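PDB 5FOO: 6-phospho-beta-d glycosidase from Streptococcus pyogenes, which probably hydrolyses 6-phosphorylated beta-glucosides, as a retaining-type glycoside hydrolase family 1 enzyme that binds 6-phosphocyclophellitol in its pocket. Local coordinates for residues A[131-136]-A[194-199]; A[188-193]-A[272-277]; A[259-264]-A[281-286]. The protein carries 1 engineered substitution. One frame throughout, in Å; residues are numbered along the deposited sequence.

Interaction 1: residues A[131-136]-A[194-199]; sequences GGWESK and YNLALA
The indole of Trp133 offers one face to Leu196, whose CD2 methyl sits over the middle of the ring, 3.8 Å from the centroid of the six-membered ring and 17° off its normal, a CH-pi contact. The atom nearest that methyl is CD2 of Trp133, at 3.6 Å. Phe142 meets the same indole edge-to-face, from outside the two segments. At the ring of Tyr194, OD1 of Asn195 lies in plane at the edge, while NZ of Lys136 comes in obliquely, 3.6 Å from CE1.

Between the two rings, Asn195 makes the polar link. Its ND2 donates to the backbone O of Trp133 at 2.8 Å, nearly straight at 169°, and that oxygen lies close to the amide plane. OD1 is taken by NE2 of Gln191, one turn back, so both ends of the amide are engaged and its rotation is fixed.

The fold is the (beta/alpha)8 barrel of glycoside hydrolase family 1, and here the turn between helices 124-130 and 136-153 packs on helix 186-208. Lys136 begins the second of those helices; its chain, extended beyond CG, crosses Asn195 at about a right angle and brings CE to 3.3 Å from OD1 of Asn195. Beyond it, NZ forms a salt bridge with Glu282, whose OE1 also bonds to OH of Tyr194.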
loop_
_atom_site.group_PDB
_atom_site.type_symbol
_atom_site.label_atom_id
_atom_site.label_comp_id
_atom_site.label_asym_id
_atom_site.label_seq_id
_atom_site.Cartn_x
_atom_site.Cartn_y
_atom_site.Cartn_z
ATOM N N GLY A 131 -22.766 3.854 0.753
ATOM C CA GLY A 131 -21.918 3.497 1.863
ATOM C C GLY A 131 -20.547 2.948 1.426
ATOM O O GLY A 131 -19.768 2.435 2.253
ATOM N N GLY A 132 -20.211 3.080 0.158
ATOM C CA GLY A 132 -18.853 2.754 -0.224
ATOM C C GLY A 132 -18.543 1.275 -0.112
ATOM O O GLY A 132 -19.332 0.444 -0.531
ATOM N N TRP A 133 -17.398 0.956 0.489
ATOM C CA TRP A 133 -17.022 -0.427 0.712
ATOM C C TRP A 133 -17.991 -1.179 1.652
ATOM O O TRP A 133 -17.909 -2.419 1.799
ATOM C CB TRP A 133 -15.587 -0.519 1.264
ATOM C CG TRP A 133 -14.559 -0.018 0.289
ATOM C CD1 TRP A 133 -13.781 1.072 0.439
ATOM C CD2 TRP A 133 -14.241 -0.569 -1.001
ATOM N NE1 TRP A 133 -12.946 1.218 -0.648
ATOM C CE2 TRP A 133 -13.208 0.232 -1.552
ATOM C CE3 TRP A 133 -14.692 -1.665 -1.717
ATOM C CZ2 TRP A 133 -12.622 -0.032 -2.790
ATOM C CZ3 TRP A 133 -14.107 -1.958 -2.983
ATOM C CH2 TRP A 133 -13.084 -1.144 -3.499
ATOM N N GLU A 134 -18.903 -0.451 2.298
ATOM C CA GLU A 134 -19.940 -1.147 3.090
ATOM C C GLU A 134 -20.868 -1.855 2.157
ATOM O O GLU A 134 -21.539 -2.723 2.583
ATOM C CB GLU A 134 -20.759 -0.205 3.972
ATOM C CG GLU A 134 -19.961 0.649 4.946
ATOM C CD GLU A 134 -20.736 1.920 5.303
ATOM O OE1 GLU A 134 -21.951 1.816 5.435
ATOM O OE2 GLU A 134 -20.160 2.997 5.373
ATOM N N SER A 135 -20.883 -1.526 0.867
ATOM C CA SER A 135 -21.861 -2.139 -0.022
ATOM C C SER A 135 -21.296 -3.209 -0.947
ATOM O O SER A 135 -20.321 -2.946 -1.706
ATOM C CB SER A 135 -22.528 -1.071 -0.845
ATOM O OG SER A 135 -23.046 -1.646 -2.031
ATOM N N LYS A 136 -21.950 -4.380 -0.952
ATOM C CA LYS A 136 -21.571 -5.435 -1.904
ATOM C C LYS A 136 -21.886 -5.098 -3.353
ATOM O O LYS A 136 -21.239 -5.635 -4.276
ATOM C CB LYS A 136 -22.139 -6.761 -1.478
ATOM C CG LYS A 136 -21.547 -7.196 -0.115
ATOM C CD LYS A 136 -22.152 -8.512 0.406
ATOM C CE LYS A 136 -21.509 -8.891 1.733
ATOM N NZ LYS A 136 -21.898 -10.255 2.137
ATOM N N TYR A 194 -14.447 -7.600 5.537
ATOM C CA TYR A 194 -14.924 -8.748 4.756
ATOM C C TYR A 194 -15.137 -8.354 3.276
ATOM O O TYR A 194 -14.760 -9.104 2.361
ATOM C CB TYR A 194 -16.211 -9.321 5.334
ATOM C CG TYR A 194 -16.883 -10.361 4.483
ATOM C CD1 TYR A 194 -17.756 -10.012 3.518
ATOM C CD2 TYR A 194 -16.618 -11.712 4.684
ATOM C CE1 TYR A 194 -18.371 -10.983 2.720
ATOM C CE2 TYR A 194 -17.218 -12.700 3.918
ATOM C CZ TYR A 194 -18.074 -12.332 2.920
ATOM O OH TYR A 194 -18.621 -13.303 2.199
ATOM N N ASN A 195 -15.705 -7.161 3.047
ATOM C CA ASN A 195 -16.069 -6.768 1.702
ATOM C C ASN A 195 -14.809 -6.523 0.854
ATOM O O ASN A 195 -14.775 -6.878 -0.324
ATOM C CB ASN A 195 -16.991 -5.553 1.685
ATOM C CG ASN A 195 -18.418 -5.871 2.140
ATOM O OD1 ASN A 195 -18.812 -7.034 2.375
ATOM N ND2 ASN A 195 -19.199 -4.820 2.270
ATOM N N LEU A 196 -13.755 -5.981 1.466
ATOM C CA LEU A 196 -12.457 -5.801 0.768
ATOM C C LEU A 196 -11.778 -7.116 0.375
ATOM O O LEU A 196 -11.219 -7.259 -0.746
ATOM C CB LEU A 196 -11.546 -4.923 1.603
ATOM C CG LEU A 196 -11.999 -3.472 1.612
ATOM C CD1 LEU A 196 -11.268 -2.763 2.735
ATOM C CD2 LEU A 196 -11.697 -2.771 0.311
ATOM N N ALA A 197 -11.865 -8.086 1.279
ATOM C CA ALA A 197 -11.348 -9.429 1.031
ATOM C C ALA A 197 -12.129 -10.168 -0.069
ATOM O O ALA A 197 -11.530 -10.809 -0.891
ATOM C CB ALA A 197 -11.389 -10.248 2.291
ATOM N N LEU A 198 -13.445 -10.060 -0.029
ATOM C CA LEU A 198 -14.326 -10.580 -1.043
ATOM C C LEU A 198 -14.061 -9.902 -2.392
ATOM O O LEU A 198 -14.025 -10.586 -3.422
ATOM C CB LEU A 198 -15.792 -10.411 -0.681
ATOM C CG LEU A 198 -16.815 -10.838 -1.771
ATOM C CD1 LEU A 198 -16.762 -12.326 -2.030
ATOM C CD2 LEU A 198 -18.206 -10.449 -1.336
ATOM N N ALA A 199 -13.892 -8.589 -2.392
ATOM C CA ALA A 199 -13.475 -7.876 -3.606
ATOM C C ALA A 199 -12.160 -8.364 -4.183
ATOM O O ALA A 199 -12.023 -8.452 -5.369
ATOM C CB ALA A 199 -13.401 -6.389 -3.348
#

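Interaction 2: residues A[188-193]-A[272-277]; sequences KAVQVA and DGVLWQ
Val190, Trp276 and Gln191 carry this contact, in which helix 186-208 of the (beta/alpha)8 barrel meets the irregular link between helices 263-271 and 280-288. The link starts with a Schellman motif, Gly273 ending helix 263-271 with positive phi, and then runs across the side of helix 186-208.

Val190 points at the link. Its CG1 lies 3.1 Å from the backbone O of Val274 and 3.7 Å from CE3 of Trp276, whereas CG2 faces CG2 of Val274 more loosely. The branch reaching the indole is the one anti to the backbone N (chi1 171°). The indole turns an edge to the helix: the backbone O of Val190 lies near the ring plane, 3.6 Å from CE3 of Trp276. Over one face of the same ring, offset toward the rim, sits CD1 of Leu275, the preceding residue in the link. Trp276 also stacks on Tyr194, one turn further along the helix from Val190, and meets Phe261 at an inclined angle.

Gln191 supplies the polar half by bonding to the backbone N and O of Gln277 with both ends of its own side-chain amide. Its chain leaves the helix with CG anti to the backbone N and then bends at chi2 (67°), which turns CD toward the link. NE2 of Gln191 donates weakly to the backbone O of Gln277 at 3.3 Å, and is also bonded to OD1 of Asn195. OE1 of Gln191 receives the backbone N-H of Gln277 on a lone pair, in the carbonyl plane, at 2.6 Å and 170°.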
loop_
_atom_site.group_PDB
_atom_site.type_symbol
_atom_site.label_atom_id
_atom_site.label_comp_id
_atom_site.label_asym_id
_atom_site.label_seq_id
_atom_site.Cartn_x
_atom_site.Cartn_y
_atom_site.Cartn_z
ATOM N N LYS A 188 -19.362 -1.573 11.158
ATOM C CA LYS A 188 -19.076 -1.233 9.791
ATOM C C LYS A 188 -17.654 -1.567 9.355
ATOM O O LYS A 188 -17.441 -2.109 8.258
ATOM C CB LYS A 188 -19.403 0.219 9.514
ATOM C CG LYS A 188 -20.890 0.502 9.391
ATOM C CD LYS A 188 -21.076 1.979 9.041
ATOM C CE LYS A 188 -22.547 2.400 9.044
ATOM N NZ LYS A 188 -22.526 3.854 8.671
ATOM N N ALA A 189 -16.698 -1.253 10.203
ATOM C CA ALA A 189 -15.320 -1.609 9.927
ATOM C C ALA A 189 -15.165 -3.097 9.578
ATOM O O ALA A 189 -14.496 -3.438 8.632
ATOM C CB ALA A 189 -14.466 -1.276 11.096
ATOM N N VAL A 190 -15.780 -3.965 10.380
ATOM C CA VAL A 190 -15.649 -5.385 10.230
ATOM C C VAL A 190 -16.296 -5.829 8.910
ATOM O O VAL A 190 -15.773 -6.699 8.204
ATOM C CB VAL A 190 -16.258 -6.097 11.446
ATOM C CG1 VAL A 190 -16.345 -7.580 11.241
ATOM C CG2 VAL A 190 -15.398 -5.804 12.664
ATOM N N GLN A 191 -17.433 -5.244 8.573
ATOM C CA GLN A 191 -18.096 -5.623 7.341
ATOM C C GLN A 191 -17.239 -5.114 6.135
ATOM O O GLN A 191 -17.045 -5.856 5.181
ATOM C CB GLN A 191 -19.559 -5.090 7.293
ATOM C CG GLN A 191 -20.319 -5.513 6.049
ATOM C CD GLN A 191 -20.581 -7.006 5.992
ATOM O OE1 GLN A 191 -21.153 -7.556 6.929
ATOM N NE2 GLN A 191 -20.204 -7.678 4.870
ATOM N N VAL A 192 -16.746 -3.885 6.209
ATOM C CA VAL A 192 -15.808 -3.364 5.212
ATOM C C VAL A 192 -14.603 -4.282 4.991
ATOM O O VAL A 192 -14.247 -4.515 3.827
ATOM C CB VAL A 192 -15.411 -1.908 5.519
ATOM C CG1 VAL A 192 -14.225 -1.397 4.708
ATOM C CG2 VAL A 192 -16.607 -0.985 5.197
ATOM N N ALA A 193 -14.006 -4.809 6.076
ATOM C CA ALA A 193 -12.904 -5.732 5.966
ATOM C C ALA A 193 -13.301 -7.002 5.191
ATOM O O ALA A 193 -12.593 -7.405 4.271
ATOM C CB ALA A 193 -12.375 -6.083 7.326
ATOM N N ASP A 272 -18.378 -10.925 20.095
ATOM C CA ASP A 272 -18.545 -9.527 20.364
ATOM C C ASP A 272 -19.712 -8.970 19.586
ATOM O O ASP A 272 -19.871 -7.761 19.585
ATOM C CB ASP A 272 -17.288 -8.688 20.043
ATOM C CG ASP A 272 -16.106 -9.038 20.903
ATOM O OD1 ASP A 272 -16.322 -9.690 21.910
ATOM O OD2 ASP A 272 -14.958 -8.627 20.609
ATOM N N GLY A 273 -20.462 -9.785 18.868
ATOM C CA GLY A 273 -21.599 -9.264 18.110
ATOM C C GLY A 273 -21.331 -8.450 16.855
ATOM O O GLY A 273 -22.203 -7.713 16.445
ATOM N N VAL A 274 -20.135 -8.538 16.257
ATOM C CA VAL A 274 -19.799 -7.688 15.131
ATOM C C VAL A 274 -19.358 -8.435 13.877
ATOM O O VAL A 274 -18.904 -7.805 12.921
ATOM C CB VAL A 274 -18.717 -6.627 15.519
ATOM C CG1 VAL A 274 -19.289 -5.640 16.554
ATOM C CG2 VAL A 274 -17.428 -7.276 16.016
ATOM N N LEU A 275 -19.520 -9.747 13.861
ATOM C CA LEU A 275 -19.171 -10.549 12.709
ATOM C C LEU A 275 -19.883 -10.070 11.415
ATOM O O LEU A 275 -21.062 -9.707 11.426
ATOM C CB LEU A 275 -19.455 -12.030 12.960
ATOM C CG LEU A 275 -18.990 -13.032 11.874
ATOM C CD1 LEU A 275 -17.462 -13.140 11.810
ATOM C CD2 LEU A 275 -19.612 -14.392 12.124
ATOM N N TRP A 276 -19.105 -10.027 10.329
ATOM C CA TRP A 276 -19.582 -9.672 9.000
ATOM C C TRP A 276 -20.708 -10.576 8.573
ATOM O O TRP A 276 -20.850 -11.686 9.050
ATOM C CB TRP A 276 -18.441 -9.759 7.926
ATOM C CG TRP A 276 -17.625 -11.032 8.002
ATOM C CD1 TRP A 276 -18.038 -12.307 7.713
ATOM C CD2 TRP A 276 -16.295 -11.136 8.477
ATOM N NE1 TRP A 276 -17.060 -13.197 8.009
ATOM C CE2 TRP A 276 -15.942 -12.513 8.414
ATOM C CE3 TRP A 276 -15.341 -10.190 8.886
ATOM C CZ2 TRP A 276 -14.666 -12.983 8.720
ATOM C CZ3 TRP A 276 -14.046 -10.658 9.236
ATOM C CH2 TRP A 276 -13.729 -12.038 9.155
ATOM N N GLN A 277 -21.489 -10.065 7.655
ATOM C CA GLN A 277 -22.444 -10.878 6.912
ATOM C C GLN A 277 -21.764 -11.537 5.700
ATOM O O GLN A 277 -21.247 -10.840 4.815
ATOM C CB GLN A 277 -23.578 -9.973 6.402
ATOM C CG GLN A 277 -24.589 -9.628 7.454
ATOM C CD GLN A 277 -25.482 -10.824 7.791
ATOM O OE1 GLN A 277 -26.135 -11.395 6.898
ATOM N NE2 GLN A 277 -25.501 -11.230 9.071
#

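Interaction 3: residues A[259-264]-A[281-286]; sequences GKFPEE and EELALI
A single water joins the backbone O of Gly259 to the backbone O of Leu283: its oxygen lies 2.6 Å from O of Gly259 and 2.7 Å from O of Leu283, and it donates to both. The two carbonyl oxygens, themselves 4.4 Å apart, are both acceptors and could not bond directly; the water spends its two protons on them and so bridges the segments, between which no direct hydrogen bond forms.

Close by, the backbones come together at Gly259, whose CA is 3.3 Å from O of Ile286. Gly259 has the positive phi of a residue leaving a helix.

The apolar part is made by Phe261, Leu283 and Ile286. The ring of Phe261 uses its CE2 corner: CD1 of Ile286 approaches it at 3.9 Å, and CD2 of Leu283 lies at the edge, near the ring plane, at 4.1 Å. Ile286 reaches both parts of the other segment. Its CG1 is anti to the carbonyl carbon (chi1 -64°), and the CD1 methyl beyond it meets the ring, while CG2 rests 3.8 Å from O of Gly259. Helix 186-208 packs on the same two side chains, with Ala197 against Phe261 and Ala201 against Ile286.

The arrangement is a loop packing on a helix in the outer layer of a (beta/alpha)8 barrel: the turn leaving helix 235-258 settles against helix 280-288, ahead of barrel strand 293-297.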
loop_
_atom_site.group_PDB
_atom_site.type_symbol
_atom_site.label_atom_id
_atom_site.label_comp_id
_atom_site.label_asym_id
_atom_site.label_seq_id
_atom_site.Cartn_x
_atom_site.Cartn_y
_atom_site.Cartn_z
ATOM N N GLY A 259 -7.325 -18.464 1.326
ATOM C CA GLY A 259 -8.744 -18.461 0.903
ATOM C C GLY A 259 -9.735 -18.754 2.055
ATOM O O GLY A 259 -10.851 -19.220 1.797
ATOM N N LYS A 260 -9.333 -18.470 3.302
ATOM C CA LYS A 260 -10.172 -18.669 4.494
ATOM C C LYS A 260 -9.944 -17.525 5.458
ATOM O O LYS A 260 -8.887 -16.902 5.468
ATOM C CB LYS A 260 -9.821 -19.972 5.249
ATOM C CG LYS A 260 -9.594 -21.209 4.411
ATOM N N PHE A 261 -10.912 -17.238 6.314
ATOM C CA PHE A 261 -10.649 -16.300 7.412
ATOM C C PHE A 261 -10.112 -17.075 8.608
ATOM O O PHE A 261 -10.378 -18.214 8.724
ATOM C CB PHE A 261 -11.872 -15.568 7.722
ATOM C CG PHE A 261 -12.284 -14.635 6.631
ATOM C CD1 PHE A 261 -11.613 -13.456 6.448
ATOM C CD2 PHE A 261 -13.331 -14.955 5.774
ATOM C CE1 PHE A 261 -11.995 -12.597 5.411
ATOM C CE2 PHE A 261 -13.689 -14.098 4.758
ATOM C CZ PHE A 261 -13.022 -12.918 4.574
ATOM N N PRO A 262 -9.321 -16.458 9.482
ATOM C CA PRO A 262 -8.846 -17.224 10.647
ATOM C C PRO A 262 -9.962 -17.493 11.651
ATOM O O PRO A 262 -10.694 -16.552 12.053
ATOM C CB PRO A 262 -7.791 -16.338 11.279
ATOM C CG PRO A 262 -7.733 -15.091 10.467
ATOM C CD PRO A 262 -8.852 -15.073 9.475
ATOM N N GLU A 263 -10.080 -18.753 12.053
ATOM C CA GLU A 263 -11.214 -19.251 12.840
ATOM C C GLU A 263 -11.282 -18.566 14.208
ATOM O O GLU A 263 -12.345 -18.179 14.697
ATOM C CB GLU A 263 -11.070 -20.756 13.045
ATOM C CG GLU A 263 -11.199 -21.594 11.798
ATOM C CD GLU A 263 -12.463 -22.400 11.776
ATOM O OE1 GLU A 263 -13.531 -21.790 11.486
ATOM O OE2 GLU A 263 -12.375 -23.626 12.066
ATOM N N GLU A 264 -10.120 -18.369 14.796
ATOM C CA GLU A 264 -10.056 -17.723 16.087
ATOM C C GLU A 264 -10.579 -16.284 16.024
ATOM O O GLU A 264 -11.248 -15.840 16.958
ATOM C CB GLU A 264 -8.641 -17.788 16.665
ATOM C CG GLU A 264 -8.579 -17.374 18.120
ATOM C CD GLU A 264 -7.168 -17.356 18.691
ATOM O OE1 GLU A 264 -6.201 -17.830 18.048
ATOM O OE2 GLU A 264 -7.015 -16.862 19.821
ATOM N N GLU A 281 -21.730 -18.886 -0.911
ATOM C CA GLU A 281 -21.204 -18.692 -2.293
ATOM C C GLU A 281 -19.979 -17.751 -2.285
ATOM O O GLU A 281 -18.980 -17.950 -2.953
ATOM C CB GLU A 281 -22.300 -18.090 -3.215
ATOM C CG GLU A 281 -23.556 -18.952 -3.500
ATOM C CD GLU A 281 -24.538 -19.160 -2.289
ATOM O OE1 GLU A 281 -24.664 -18.327 -1.336
ATOM O OE2 GLU A 281 -25.206 -20.212 -2.285
ATOM N N GLU A 282 -20.057 -16.729 -1.462
ATOM C CA GLU A 282 -18.971 -15.759 -1.282
ATOM C C GLU A 282 -17.825 -16.419 -0.642
ATOM O O GLU A 282 -16.732 -16.298 -1.177
ATOM C CB GLU A 282 -19.375 -14.527 -0.474
ATOM C CG GLU A 282 -20.412 -13.680 -1.193
ATOM C CD GLU A 282 -21.000 -12.571 -0.312
ATOM O OE1 GLU A 282 -20.593 -12.438 0.866
ATOM O OE2 GLU A 282 -21.895 -11.854 -0.779
ATOM N N LEU A 283 -18.058 -17.216 0.401
ATOM C CA LEU A 283 -16.955 -17.933 1.031
ATOM C C LEU A 283 -16.204 -18.937 0.110
ATOM O O LEU A 283 -14.971 -19.104 0.217
ATOM C CB LEU A 283 -17.381 -18.628 2.323
ATOM C CG LEU A 283 -17.820 -17.620 3.411
ATOM C CD1 LEU A 283 -18.531 -18.282 4.604
ATOM C CD2 LEU A 283 -16.662 -16.772 3.874
ATOM N N ALA A 284 -16.950 -19.581 -0.773
ATOM C CA ALA A 284 -16.367 -20.500 -1.764
ATOM C C ALA A 284 -15.606 -19.711 -2.848
ATOM O O ALA A 284 -14.524 -20.142 -3.271
ATOM C CB ALA A 284 -17.466 -21.371 -2.388
ATOM N N LEU A 285 -16.115 -18.541 -3.246
ATOM C CA LEU A 285 -15.376 -17.649 -4.193
ATOM C C LEU A 285 -14.040 -17.285 -3.587
ATOM O O LEU A 285 -13.014 -17.404 -4.249
ATOM C CB LEU A 285 -16.182 -16.396 -4.565
ATOM C CG LEU A 285 -16.504 -15.999 -5.995
ATOM C CD1 LEU A 285 -16.647 -17.204 -6.917
ATOM C CD2 LEU A 285 -17.793 -15.161 -6.054
ATOM N N ILE A 286 -14.006 -16.957 -2.290
ATOM C CA ILE A 286 -12.771 -16.601 -1.600
ATOM C C ILE A 286 -11.803 -17.799 -1.527
ATOM O O ILE A 286 -10.611 -17.642 -1.748
ATOM C CB ILE A 286 -13.060 -15.958 -0.198
ATOM C CG1 ILE A 286 -13.807 -14.634 -0.361
ATOM C CG2 ILE A 286 -11.782 -15.760 0.592
ATOM C CD1 ILE A 286 -14.474 -14.067 0.911
HETATM O O HOH W 1 -13.392 -19.053 2.445
#

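In the fold
From the N terminus, the turn at 131-136 comes first and is met by helix 186-208: interaction 1 closes a 57-residue excursion that includes barrel strand 159-161. The same helix, in its preceding turn, opens interaction 2, which closes only at 272-277 after strand 218-224 and helix 235-258. Interactions 1 and 2 therefore cross along the chain. Interaction 3 closes a short excursion of 16 residues; it follows interaction 1 in series and crosses interaction 2, whose second segment lies inside it. In space the three adjoin: Glu282 of helix 280-288 ties interactions 1 and 3, and the rings of Tyr194, Trp276 and Phe261 meet one another, joining all three interactions.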